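Long-range contact in PH0300 (Pyrococcus horikoshii OT3, PDB 5MKP), which catalyses the ATP-dependent 2-thiolation of 5-methyluridine 54 in the T loop of tRNAs, using a [4Fe-4S] cluster: residues 52-57 with 78-83. Numbering follows the deposited sequence.
Sequences RILVAV and ECLHIN
R52 and E78 join the first two strands of the PP-loop ATPase fold, which lie side by side as the parallel pair of a beta-alpha-beta unit whose crossover is helix 61-73. The R52 chain bends at chi3 and swings its guanidinium to the E78 carboxylate, the two planes 45° apart. OE1 of E78 lies at the guanidinium edge, 3.1 Å from NH1 of R52 in a salt bridge, with a second, weak bond from NE; NH1 meets OE1 from above the carboxylate plane. Each group has a further partner, N149 O for NH2 of R52 and H109 NE2 for OE2 of E78, and F151 makes a cation-pi contact with R52. A leucine in place of R52 would probably leave OE1 of E78 without this cationic partner and N149 O without this donor. Along the ladder, V55 N gives a 2.9 Å bond to E78 O, and L80 N one of 2.8 Å to V55 O. On the face of L54 and L80, CG of L54, anti to the backbone N (chi1 -176°), carries both methyls over to L80 CB, CD1 at 3.7 Å; helix 130-148 covers A56 and L80 through M142 and F145. Beside C79, on the opposite face from L80, CG1 of V57 packs on C79 CB at 4.0 Å, with L108 of the next strand touching both residues. A56 and I82, both ATP-binding residues, place this pair at the nucleotide site. The I82 side chain is about 9 Å from the bound Q46 cluster. Near the C-terminal end of the pair, V57 N donates to L80 O, while the H81 imidazole turns an edge to the V57 carbonyl, ND1 donating to V57 O at 2.8 Å from a position 20° off the carbonyl plane.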
loop_
_atom_site.group_PDB
_atom_site.type_symbol
_atom_site.label_atom_id
_atom_site.label_comp_id
_atom_site.label_asym_id
_atom_site.label_seq_id
_atom_site.Cartn_x
_atom_site.Cartn_y
_atom_site.Cartn_z
ATOM N N ARG A 52 -12.682 -9.937 -6.223
ATOM C CA ARG A 52 -13.083 -9.212 -5.021
ATOM C C ARG A 52 -11.762 -8.731 -4.398
ATOM O O ARG A 52 -10.970 -9.540 -3.889
ATOM C CB ARG A 52 -13.856 -10.125 -4.054
ATOM C CG ARG A 52 -15.352 -9.950 -4.148
ATOM C CD ARG A 52 -16.087 -10.725 -3.077
ATOM N NE ARG A 52 -16.173 -9.996 -1.809
ATOM C CZ ARG A 52 -15.875 -10.521 -0.623
ATOM N NH1 ARG A 52 -16.019 -9.803 0.482
ATOM N NH2 ARG A 52 -15.439 -11.772 -0.533
ATOM N N ILE A 53 -11.511 -7.417 -4.509
ATOM C CA ILE A 53 -10.280 -6.762 -4.081
ATOM C C ILE A 53 -10.414 -6.054 -2.725
ATOM O O ILE A 53 -11.384 -5.344 -2.501
ATOM C CB ILE A 53 -9.774 -5.799 -5.216
ATOM C CG1 ILE A 53 -9.823 -6.490 -6.612
ATOM C CG2 ILE A 53 -8.375 -5.269 -4.924
ATOM C CD1 ILE A 53 -9.992 -5.592 -7.812
ATOM N N LEU A 54 -9.427 -6.249 -1.832
ATOM C CA LEU A 54 -9.360 -5.565 -0.541
ATOM C C LEU A 54 -8.285 -4.490 -0.641
ATOM O O LEU A 54 -7.147 -4.782 -1.020
ATOM C CB LEU A 54 -9.042 -6.517 0.622
ATOM C CG LEU A 54 -9.049 -5.903 2.038
ATOM C CD1 LEU A 54 -10.481 -5.668 2.538
ATOM C CD2 LEU A 54 -8.275 -6.784 3.025
ATOM N N VAL A 55 -8.653 -3.242 -0.349
ATOM C CA VAL A 55 -7.688 -2.153 -0.381
ATOM C C VAL A 55 -7.326 -1.842 1.067
ATOM O O VAL A 55 -8.207 -1.530 1.863
ATOM C CB VAL A 55 -8.183 -0.901 -1.163
ATOM C CG1 VAL A 55 -7.111 0.180 -1.209
ATOM C CG2 VAL A 55 -8.633 -1.260 -2.573
ATOM N N ALA A 56 -6.031 -1.935 1.410
ATOM C CA ALA A 56 -5.559 -1.606 2.756
ATOM C C ALA A 56 -5.513 -0.078 2.837
ATOM O O ALA A 56 -4.626 0.507 2.221
ATOM C CB ALA A 56 -4.172 -2.191 2.977
ATOM N N VAL A 57 -6.497 0.572 3.508
ATOM C CA VAL A 57 -6.522 2.042 3.582
ATOM C C VAL A 57 -6.062 2.529 4.983
ATOM O O VAL A 57 -6.654 2.196 6.013
ATOM C CB VAL A 57 -7.842 2.714 3.087
ATOM C CG1 VAL A 57 -8.245 2.190 1.716
ATOM C CG2 VAL A 57 -8.982 2.555 4.069
ATOM N N GLU A 78 -13.476 -3.403 -1.777
ATOM C CA GLU A 78 -13.852 -3.223 -0.378
ATOM C C GLU A 78 -12.583 -2.755 0.278
ATOM O O GLU A 78 -11.513 -3.041 -0.245
ATOM C CB GLU A 78 -14.393 -4.506 0.267
ATOM C CG GLU A 78 -15.865 -4.715 -0.041
ATOM C CD GLU A 78 -16.499 -5.987 0.484
ATOM O OE1 GLU A 78 -16.705 -6.923 -0.324
ATOM O OE2 GLU A 78 -16.851 -6.027 1.685
ATOM N N CYS A 79 -12.684 -1.971 1.361
ATOM C CA CYS A 79 -11.524 -1.411 2.042
ATOM C C CYS A 79 -11.361 -1.918 3.440
ATOM O O CYS A 79 -12.353 -2.158 4.125
ATOM C CB CYS A 79 -11.588 0.108 2.024
ATOM S SG CYS A 79 -11.832 0.813 0.382
ATOM N N LEU A 80 -10.103 -1.999 3.894
ATOM C CA LEU A 80 -9.738 -2.379 5.252
ATOM C C LEU A 80 -8.858 -1.304 5.885
ATOM O O LEU A 80 -7.775 -1.034 5.367
ATOM C CB LEU A 80 -8.996 -3.741 5.299
ATOM C CG LEU A 80 -8.376 -4.113 6.673
ATOM C CD1 LEU A 80 -9.452 -4.338 7.740
ATOM C CD2 LEU A 80 -7.492 -5.318 6.567
ATOM N N HIS A 81 -9.293 -0.744 7.030
ATOM C CA HIS A 81 -8.495 0.206 7.809
ATOM C C HIS A 81 -8.036 -0.449 9.086
ATOM O O HIS A 81 -8.861 -0.899 9.884
ATOM C CB HIS A 81 -9.222 1.525 8.130
ATOM C CG HIS A 81 -8.418 2.415 9.036
ATOM N ND1 HIS A 81 -7.326 3.140 8.566
ATOM C CD2 HIS A 81 -8.525 2.613 10.372
ATOM C CE1 HIS A 81 -6.832 3.769 9.619
ATOM N NE2 HIS A 81 -7.510 3.473 10.728
ATOM N N ILE A 82 -6.717 -0.479 9.292
ATOM C CA ILE A 82 -6.135 -1.027 10.510
ATOM C C ILE A 82 -5.789 0.126 11.433
ATOM O O ILE A 82 -4.871 0.908 11.159
ATOM C CB ILE A 82 -4.954 -2.017 10.274
ATOM C CG1 ILE A 82 -5.387 -3.216 9.377
ATOM C CG2 ILE A 82 -4.405 -2.511 11.609
ATOM C CD1 ILE A 82 -4.245 -3.950 8.610
ATOM N N ASN A 83 -6.578 0.261 12.508
ATOM C CA ASN A 83 -6.347 1.238 13.553
ATOM C C ASN A 83 -5.276 0.644 14.504
ATOM O O ASN A 83 -5.480 -0.406 15.119
ATOM C CB ASN A 83 -7.650 1.572 14.270
ATOM C CG ASN A 83 -7.512 2.625 15.342
ATOM O OD1 ASN A 83 -6.504 2.717 16.024
ATOM N ND2 ASN A 83 -8.548 3.393 15.573
#